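Local coordinates for protein transaminase (PDB 5G0A) that catalyses S-selective transfer of amino groups, probably between amines and carbonyl compounds, using pyridoxal-5'-phosphate as cofactor, at residues Val62-Lys67 against Glu346-Glu351; Glu109-Lys114 against Asp292-Gly297; Tyr284-Val289 against Asp382-Leu387. All coordinates share one frame; numbering follows the deposited sequence.

From the N terminus, the loop 62-67 is met first and waits 278 residues for its partner on helix 335-350, so interaction 1 closes a very long loop. Interaction 2 is nested wholly inside it: 109-114, at the start of an edge strand, meets 292-297 within the seven-stranded sheet. Interaction 3 begins at 284-289, before that loop closes, and ends at 382-387, beyond the close of both others, so it crosses each of them. Interactions 2 and 3 touch directly, E109 probably being hydrogen-bonded to both Y284 and Q285. Together the three illustrate how an aminotransferase chain joins its N-terminal loops, central sheet and C-terminal hairpin.

Interaction 1 of 3, residues Val62-Lys67 against Glu346-Glu351; sequences VNLGQK and EVMMEE
The side-chain amide of N63 is gripped at both ends while its CB carries the contact with M348: ND2 is hydrogen-bonded to F275 O, and OD1 has a weak bond with R277 NH2. N63 and L64 are the two central residues of a type I beta turn, closed by a bond of 2.9 Å from G65 N to V62 O, in the class-III aminotransferase fold. The turn presents both side chains to the last part of helix 335-350. Between the two segments the contact is apolar, with no hydrogen bond. L64 CD1 packs 3.9 Å from V347 CG1, and its CD2 lies equally near that methyl, the two side chains meeting at about a right angle. L64 CD1 also reaches the helix backbone, 3.7 Å from M348 N, with M348 CG at 4.0 Å. F353, from helix 353-374, touches L64, V347 and M348 alike and so completes this buried cluster. The N63 side chain lies about 10 Å from the bound pyridoxal-5'-phosphate, near the cofactor but not among the residues lining its pocket. M348 is bent at its last torsion (chi3 -107°), and the bend swings its terminal methyl CE back to 3.9 Å from N63 CB.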
loop_
_atom_site.group_PDB
_atom_site.type_symbol
_atom_site.label_atom_id
_atom_site.label_comp_id
_atom_site.label_asym_id
_atom_site.label_seq_id
_atom_site.Cartn_x
_atom_site.Cartn_y
_atom_site.Cartn_z
ATOM N N VAL B 62 -26.997 13.078 20.620
ATOM C CA VAL B 62 -27.473 14.281 21.290
ATOM C C VAL B 62 -27.819 13.899 22.737
ATOM O O VAL B 62 -28.979 14.058 23.197
ATOM C CB VAL B 62 -28.665 14.894 20.513
ATOM C CG1 VAL B 62 -28.966 16.306 21.004
ATOM C CG2 VAL B 62 -28.370 14.935 19.007
ATOM N N ASN B 63 -26.807 13.384 23.440
ATOM C CA ASN B 63 -26.980 12.721 24.752
ATOM C C ASN B 63 -27.723 13.574 25.792
ATOM O O ASN B 63 -28.628 13.089 26.485
ATOM C CB ASN B 63 -25.611 12.290 25.299
ATOM C CG ASN B 63 -24.918 11.283 24.379
ATOM O OD1 ASN B 63 -25.091 11.324 23.149
ATOM N ND2 ASN B 63 -24.133 10.375 24.966
ATOM N N LEU B 64 -27.355 14.844 25.869
ATOM C CA LEU B 64 -27.936 15.752 26.866
ATOM C C LEU B 64 -29.381 16.160 26.567
ATOM O O LEU B 64 -30.046 16.766 27.424
ATOM C CB LEU B 64 -27.070 17.005 26.977
ATOM C CG LEU B 64 -27.065 17.716 28.338
ATOM C CD1 LEU B 64 -26.198 16.938 29.334
ATOM C CD2 LEU B 64 -26.524 19.117 28.140
ATOM N N GLY B 65 -29.866 15.827 25.374
ATOM C CA GLY B 65 -31.105 16.403 24.842
ATOM C C GLY B 65 -30.857 17.557 23.879
ATOM O O GLY B 65 -29.845 18.253 23.948
ATOM N N GLN B 66 -31.809 17.760 22.975
ATOM C CA GLN B 66 -31.712 18.808 21.980
ATOM C C GLN B 66 -31.885 20.167 22.609
ATOM O O GLN B 66 -32.837 20.376 23.380
ATOM C CB GLN B 66 -32.831 18.643 20.947
ATOM C CG GLN B 66 -32.670 17.435 20.023
ATOM C CD GLN B 66 -31.774 17.719 18.834
ATOM O OE1 GLN B 66 -31.260 18.842 18.670
ATOM N NE2 GLN B 66 -31.596 16.712 17.983
ATOM N N LYS B 67 -31.001 21.092 22.253
ATOM C CA LYS B 67 -31.182 22.524 22.614
ATOM C C LYS B 67 -31.347 22.703 24.116
ATOM O O LYS B 67 -32.302 23.335 24.625
ATOM C CB LYS B 67 -32.345 23.146 21.808
ATOM C CG LYS B 67 -32.320 24.677 21.736
ATOM C CD LYS B 67 -33.507 25.227 20.949
ATOM C CE LYS B 67 -34.802 25.200 21.752
ATOM N NZ LYS B 67 -35.979 25.088 20.822
ATOM N N GLU B 346 -20.667 19.459 32.435
ATOM C CA GLU B 346 -21.062 20.010 33.754
ATOM C C GLU B 346 -22.521 19.711 34.025
ATOM O O GLU B 346 -22.871 19.319 35.139
ATOM C CB GLU B 346 -20.773 21.509 33.828
ATOM C CG GLU B 346 -19.295 21.773 34.088
ATOM C CD GLU B 346 -18.887 23.190 33.773
ATOM O OE1 GLU B 346 -19.711 23.946 33.225
ATOM O OE2 GLU B 346 -17.730 23.536 34.064
ATOM N N VAL B 347 -23.366 19.877 33.001
ATOM C CA VAL B 347 -24.797 19.558 33.119
ATOM C C VAL B 347 -25.028 18.061 33.349
ATOM O O VAL B 347 -25.810 17.660 34.220
ATOM C CB VAL B 347 -25.616 20.056 31.892
ATOM C CG1 VAL B 347 -27.075 19.611 32.010
ATOM C CG2 VAL B 347 -25.538 21.574 31.763
ATOM N N MET B 348 -24.349 17.238 32.544
ATOM C CA MET B 348 -24.384 15.796 32.695
ATOM C C MET B 348 -24.029 15.370 34.132
ATOM O O MET B 348 -24.705 14.532 34.706
ATOM C CB MET B 348 -23.427 15.174 31.673
ATOM C CG MET B 348 -24.002 13.979 30.965
ATOM S SD MET B 348 -22.857 13.389 29.712
ATOM C CE MET B 348 -23.690 13.936 28.207
ATOM N N MET B 349 -22.988 15.957 34.715
ATOM C CA MET B 349 -22.574 15.624 36.077
ATOM C C MET B 349 -23.566 16.137 37.131
ATOM O O MET B 349 -23.978 15.391 38.035
ATOM C CB MET B 349 -21.172 16.173 36.375
ATOM C CG MET B 349 -20.038 15.448 35.649
ATOM S SD MET B 349 -18.405 16.061 36.119
ATOM C CE MET B 349 -18.512 17.744 35.514
ATOM N N GLU B 350 -23.939 17.408 37.010
ATOM C CA GLU B 350 -24.764 18.077 38.028
ATOM C C GLU B 350 -26.177 17.492 38.110
ATOM O O GLU B 350 -26.774 17.448 39.201
ATOM C CB GLU B 350 -24.813 19.589 37.777
ATOM C CG GLU B 350 -26.045 20.069 37.029
ATOM C CD GLU B 350 -25.900 21.442 36.400
ATOM O OE1 GLU B 350 -24.873 22.115 36.626
ATOM O OE2 GLU B 350 -26.830 21.842 35.663
ATOM N N GLU B 351 -26.715 17.052 36.968
ATOM C CA GLU B 351 -28.084 16.547 36.905
ATOM C C GLU B 351 -28.141 15.033 36.866
ATOM O O GLU B 351 -29.217 14.448 36.715
ATOM C CB GLU B 351 -28.857 17.156 35.727
ATOM C CG GLU B 351 -28.931 18.681 35.802
ATOM C CD GLU B 351 -29.857 19.316 34.778
ATOM O OE1 GLU B 351 -30.621 18.599 34.103
ATOM O OE2 GLU B 351 -29.817 20.561 34.651
#

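Interaction 2 of 3, residues Glu109-Lys114 against Asp292-Gly297; sequences EDWPGK and DIITMG
In the seven-stranded mixed sheet of this aminotransferase, strand 308-313 runs between edge strand 112-118 and strand 293-296, and the indole of W111, just before the edge strand, reaches past it to D292 and I294. The six-membered part of the ring does the touching. CZ3 approaches the carbonyl of D292, 3.4 Å from D292 O, which lies obliquely to the ring. Next along the rim, W111 CH2 stands 3.8 Å from I294 N. The I294 side chain meets the indole at about a right angle: CG1 lies in the ring plane at the edge, 4.0 Å from W111 CH2, while CG2 is the same distance from W111 CZ2. The W111 side chain projects between its own backbone N and carbonyl carbon (chi1 81°), which carries the ring over toward strand 293-296. P112 CG rests over one face of the W111 indole near its rim, 3.8 Å above the plane.

The edge strand opens with a classic beta bulge, G113 and K114 both facing V312, while strand 293-296 leads toward the cofactor site: T295 OG1 has a weak hydrogen bond to D269, which lines the pyridoxal-5'-phosphate pocket, and K298, another pocket residue, follows G297.

The nitrogen edge of the indole is polar. W111 NE1 is hydrogen-bonded to Y284 OH and gives a bent, weak bond of 3.1 Å to E109 OE1, with an angle of only 127° at the hydrogen. A leucine in place of W111 would probably leave Y284 OH without its indole partner and open a gap beside the D292 carbonyl and I294. D292 meets the indole through its backbone carbonyl, while its carboxylate OD2 accepts a hydrogen bond from W266 N and forms a salt bridge with R256 NH2.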
loop_
_atom_site.group_PDB
_atom_site.type_symbol
_atom_site.label_atom_id
_atom_site.label_comp_id
_atom_site.label_asym_id
_atom_site.label_seq_id
_atom_site.Cartn_x
_atom_site.Cartn_y
_atom_site.Cartn_z
ATOM N N GLU B 109 -10.069 6.071 38.057
ATOM C CA GLU B 109 -9.212 5.167 37.265
ATOM C C GLU B 109 -7.850 5.800 37.104
ATOM O O GLU B 109 -7.744 7.027 36.976
ATOM C CB GLU B 109 -9.863 4.874 35.899
ATOM C CG GLU B 109 -11.226 4.213 36.012
ATOM C CD GLU B 109 -11.859 3.861 34.672
ATOM O OE1 GLU B 109 -11.229 4.113 33.608
ATOM O OE2 GLU B 109 -12.993 3.327 34.682
ATOM N N ASP B 110 -6.794 4.979 37.105
ATOM C CA ASP B 110 -5.437 5.511 37.040
ATOM C C ASP B 110 -4.812 5.577 35.639
ATOM O O ASP B 110 -3.765 6.191 35.472
ATOM C CB ASP B 110 -4.506 4.745 38.000
ATOM C CG ASP B 110 -4.761 5.093 39.456
ATOM O OD1 ASP B 110 -5.516 6.047 39.722
ATOM O OD2 ASP B 110 -4.190 4.421 40.338
ATOM N N TRP B 111 -5.457 4.962 34.660
ATOM C CA TRP B 111 -4.894 4.946 33.288
ATOM C C TRP B 111 -4.849 6.328 32.614
ATOM O O TRP B 111 -3.904 6.604 31.885
ATOM C CB TRP B 111 -5.599 3.925 32.391
ATOM C CG TRP B 111 -6.928 4.362 31.766
ATOM C CD1 TRP B 111 -8.183 4.201 32.302
ATOM C CD2 TRP B 111 -7.125 4.991 30.484
ATOM N NE1 TRP B 111 -9.134 4.708 31.453
ATOM C CE2 TRP B 111 -8.526 5.206 30.331
ATOM C CE3 TRP B 111 -6.262 5.430 29.479
ATOM C CZ2 TRP B 111 -9.077 5.817 29.191
ATOM C CZ3 TRP B 111 -6.809 6.021 28.330
ATOM C CH2 TRP B 111 -8.200 6.210 28.199
ATOM N N PRO B 112 -5.827 7.222 32.899
ATOM C CA PRO B 112 -5.829 8.427 32.037
ATOM C C PRO B 112 -4.651 9.365 32.203
ATOM O O PRO B 112 -4.268 9.701 33.343
ATOM C CB PRO B 112 -7.142 9.137 32.421
ATOM C CG PRO B 112 -7.999 8.063 32.993
ATOM C CD PRO B 112 -7.063 7.130 33.699
ATOM N N GLY B 113 -4.094 9.804 31.062
ATOM C CA GLY B 113 -2.947 10.699 31.056
ATOM C C GLY B 113 -3.233 12.081 30.502
ATOM O O GLY B 113 -3.249 13.078 31.244
ATOM N N LYS B 114 -3.411 12.156 29.174
ATOM C CA LYS B 114 -3.612 13.436 28.510
ATOM C C LYS B 114 -4.648 13.337 27.372
ATOM O O LYS B 114 -4.851 12.285 26.806
ATOM C CB LYS B 114 -2.290 13.946 27.927
ATOM C CG LYS B 114 -1.334 14.571 28.935
ATOM C CD LYS B 114 -0.184 15.244 28.216
ATOM C CE LYS B 114 0.535 16.268 29.094
ATOM N NZ LYS B 114 1.443 17.068 28.224
ATOM N N ASP B 292 -5.820 1.540 26.784
ATOM C CA ASP B 292 -4.634 2.381 26.661
ATOM C C ASP B 292 -4.974 3.740 26.051
ATOM O O ASP B 292 -4.315 4.743 26.319
ATOM C CB ASP B 292 -3.595 1.676 25.772
ATOM C CG ASP B 292 -3.091 0.382 26.399
ATOM O OD1 ASP B 292 -2.307 0.475 27.370
ATOM O OD2 ASP B 292 -3.484 -0.698 25.940
ATOM N N ILE B 293 -5.990 3.729 25.197
ATOM C CA ILE B 293 -6.435 4.940 24.481
ATOM C C ILE B 293 -7.935 4.820 24.279
ATOM O O ILE B 293 -8.439 3.719 23.985
ATOM C CB ILE B 293 -5.788 5.040 23.052
ATOM C CG1 ILE B 293 -4.266 5.138 23.132
ATOM C CG2 ILE B 293 -6.357 6.222 22.273
ATOM C CD1 ILE B 293 -3.554 4.987 21.782
ATOM N N ILE B 294 -8.665 5.931 24.457
ATOM C CA ILE B 294 -10.045 6.009 23.940
ATOM C C ILE B 294 -10.239 7.184 22.987
ATOM O O ILE B 294 -9.525 8.187 23.064
ATOM C CB ILE B 294 -11.164 6.048 25.024
ATOM C CG1 ILE B 294 -11.158 7.382 25.809
ATOM C CG2 ILE B 294 -11.110 4.755 25.882
ATOM C CD1 ILE B 294 -12.332 7.481 26.798
ATOM N N THR B 295 -11.216 7.019 22.104
ATOM C CA THR B 295 -11.631 8.071 21.178
ATOM C C THR B 295 -13.043 8.509 21.526
ATOM O O THR B 295 -13.873 7.686 21.927
ATOM C CB THR B 295 -11.554 7.593 19.714
ATOM O OG1 THR B 295 -12.251 6.355 19.578
ATOM C CG2 THR B 295 -10.102 7.396 19.297
ATOM N N MET B 296 -13.303 9.803 21.348
ATOM C CA MET B 296 -14.573 10.431 21.777
ATOM C C MET B 296 -15.078 11.394 20.719
ATOM O O MET B 296 -14.307 11.951 19.947
ATOM C CB MET B 296 -14.378 11.202 23.092
ATOM C CG MET B 296 -14.021 10.313 24.286
ATOM S SD MET B 296 -13.358 11.258 25.662
ATOM C CE MET B 296 -11.656 11.451 25.133
ATOM N N GLY B 297 -16.385 11.589 20.731
ATOM C CA GLY B 297 -17.113 12.483 19.810
ATOM C C GLY B 297 -18.562 12.450 20.312
ATOM O O GLY B 297 -18.807 12.108 21.475
#

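Interaction 3 of 3, residues Tyr284-Val289 against Asp382-Leu387; sequences YQHYGV and DGYGLL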
loop_
_atom_site.group_PDB
_atom_site.type_symbol
_atom_site.label_atom_id
_atom_site.label_comp_id
_atom_site.label_asym_id
_atom_site.label_seq_id
_atom_site.Cartn_x
_atom_site.Cartn_y
_atom_site.Cartn_z
ATOM N N TYR B 284 -16.708 0.890 28.039
ATOM C CA TYR B 284 -15.729 -0.098 28.547
ATOM C C TYR B 284 -15.912 -0.367 30.037
ATOM O O TYR B 284 -15.471 -1.401 30.539
ATOM C CB TYR B 284 -14.256 0.293 28.256
ATOM C CG TYR B 284 -13.717 1.454 29.077
ATOM C CD1 TYR B 284 -13.179 1.241 30.356
ATOM C CD2 TYR B 284 -13.729 2.758 28.569
ATOM C CE1 TYR B 284 -12.679 2.287 31.103
ATOM C CE2 TYR B 284 -13.229 3.828 29.314
ATOM C CZ TYR B 284 -12.727 3.579 30.590
ATOM O OH TYR B 284 -12.224 4.608 31.336
ATOM N N GLN B 285 -16.523 0.581 30.742
ATOM C CA GLN B 285 -16.668 0.469 32.210
ATOM C C GLN B 285 -17.606 -0.640 32.668
ATOM O O GLN B 285 -17.605 -1.014 33.854
ATOM C CB GLN B 285 -17.078 1.808 32.826
ATOM C CG GLN B 285 -15.979 2.846 32.664
ATOM C CD GLN B 285 -16.358 4.209 33.199
ATOM O OE1 GLN B 285 -17.461 4.716 32.957
ATOM N NE2 GLN B 285 -15.444 4.808 33.929
ATOM N N HIS B 286 -18.410 -1.160 31.751
ATOM C CA HIS B 286 -19.188 -2.365 32.056
ATOM C C HIS B 286 -18.339 -3.610 32.264
ATOM O O HIS B 286 -18.841 -4.599 32.812
ATOM C CB HIS B 286 -20.223 -2.636 30.974
ATOM C CG HIS B 286 -21.304 -1.610 30.923
ATOM N ND1 HIS B 286 -22.425 -1.668 31.729
ATOM C CD2 HIS B 286 -21.419 -0.474 30.196
ATOM C CE1 HIS B 286 -23.199 -0.627 31.474
ATOM N NE2 HIS B 286 -22.606 0.122 30.555
ATOM N N TYR B 287 -17.063 -3.560 31.849
ATOM C CA TYR B 287 -16.239 -4.782 31.737
ATOM C C TYR B 287 -15.064 -4.919 32.711
ATOM O O TYR B 287 -14.274 -5.865 32.606
ATOM C CB TYR B 287 -15.788 -4.976 30.263
ATOM C CG TYR B 287 -16.982 -5.032 29.354
ATOM C CD1 TYR B 287 -17.735 -6.204 29.252
ATOM C CD2 TYR B 287 -17.433 -3.886 28.671
ATOM C CE1 TYR B 287 -18.868 -6.256 28.467
ATOM C CE2 TYR B 287 -18.566 -3.933 27.888
ATOM C CZ TYR B 287 -19.273 -5.121 27.795
ATOM O OH TYR B 287 -20.393 -5.185 27.031
ATOM N N GLY B 288 -14.932 -3.988 33.645
ATOM C CA GLY B 288 -13.916 -4.112 34.708
ATOM C C GLY B 288 -12.472 -3.954 34.252
ATOM O O GLY B 288 -11.547 -4.452 34.905
ATOM N N VAL B 289 -12.278 -3.251 33.128
ATOM C CA VAL B 289 -10.958 -3.089 32.537
ATOM C C VAL B 289 -10.680 -1.637 32.173
ATOM O O VAL B 289 -11.546 -0.768 32.293
ATOM C CB VAL B 289 -10.745 -3.993 31.291
ATOM C CG1 VAL B 289 -10.624 -5.454 31.697
ATOM C CG2 VAL B 289 -11.859 -3.803 30.254
ATOM N N ASP B 382 -30.944 -6.683 23.443
ATOM C CA ASP B 382 -29.857 -6.529 24.367
ATOM C C ASP B 382 -29.462 -5.054 24.352
ATOM O O ASP B 382 -29.783 -4.328 23.409
ATOM C CB ASP B 382 -28.693 -7.416 23.917
ATOM C CG ASP B 382 -27.728 -7.743 25.035
ATOM O OD1 ASP B 382 -27.986 -7.370 26.198
ATOM O OD2 ASP B 382 -26.695 -8.381 24.736
ATOM N N GLY B 383 -28.766 -4.624 25.388
ATOM C CA GLY B 383 -28.416 -3.208 25.511
ATOM C C GLY B 383 -28.250 -2.770 26.932
ATOM O O GLY B 383 -28.073 -3.596 27.826
ATOM N N TYR B 384 -28.277 -1.448 27.122
ATOM C CA TYR B 384 -28.063 -0.779 28.392
ATOM C C TYR B 384 -28.245 0.724 28.177
ATOM O O TYR B 384 -28.121 1.206 27.048
ATOM C CB TYR B 384 -26.690 -1.100 29.019
ATOM C CG TYR B 384 -25.503 -1.311 28.074
ATOM C CD1 TYR B 384 -25.467 -0.744 26.801
ATOM C CD2 TYR B 384 -24.398 -2.055 28.497
ATOM C CE1 TYR B 384 -24.370 -0.941 25.959
ATOM C CE2 TYR B 384 -23.298 -2.242 27.670
ATOM C CZ TYR B 384 -23.288 -1.674 26.411
ATOM O OH TYR B 384 -22.198 -1.867 25.586
ATOM N N GLY B 385 -28.564 1.455 29.242
ATOM C CA GLY B 385 -28.740 2.916 29.140
ATOM C C GLY B 385 -29.691 3.283 28.024
ATOM O O GLY B 385 -30.812 2.771 27.963
ATOM N N LEU B 386 -29.253 4.182 27.133
ATOM C CA LEU B 386 -30.038 4.529 25.953
ATOM C C LEU B 386 -29.404 4.002 24.647
ATOM O O LEU B 386 -29.274 4.733 23.655
ATOM C CB LEU B 386 -30.230 6.056 25.875
ATOM C CG LEU B 386 -31.345 6.698 26.730
ATOM C CD1 LEU B 386 -32.723 6.180 26.348
ATOM C CD2 LEU B 386 -31.079 6.529 28.227
ATOM N N LEU B 387 -29.026 2.726 24.644
ATOM C CA LEU B 387 -28.500 2.092 23.441
ATOM C C LEU B 387 -28.991 0.640 23.402
ATOM O O LEU B 387 -28.537 -0.199 24.187
ATOM C CB LEU B 387 -26.963 2.146 23.432
ATOM C CG LEU B 387 -26.257 1.633 22.154
ATOM C CD1 LEU B 387 -26.623 2.459 20.920
ATOM C CD2 LEU B 387 -24.755 1.616 22.365
#
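One face of the H286 imidazole is covered by the ring of Y384, whose CD2 sits 3.4 Å above the imidazole plane and over its centre; H286 CB in turn lies against one face of Y287, toward the rim. The histidine and tyrosine form an offset stack, their centroids 4.4 Å apart and their planes inclined at 27°. Y384 stands at the end of strand 378-384, in a beta hairpin whose two-residue turn, G385-L386, is closed by paired backbone bonds between Y384 and L387. Its aromatic partner belongs to a short 3-10 segment, so the stack ties the three-stranded sheet of 378-384, 387-392 and 440-443 to the loop between strands 265-269 and 293-296 of the large sheet, with the Y384 side chain about 11 Å from the bound pyridoxal-5'-phosphate.

Within the stack the closest approach is 3.5 Å, from H286 NE2 to Y384 CD2. The same NE2 is hydrogen-bonded to T278 OG1, which fixes how the imidazole is turned, and T278 also touches Y384. The Y384 side chain is probably somewhat strained: its CG lies between the backbone N and the carbonyl carbon at chi1 34°, short of a staggered torsion. Y287 approaches Y384 at about a right angle, but Y287 OH remains 4.0 Å from Y384 OH, too far for a hydrogen bond, and Y384 OH is buried without a polar partner in the model.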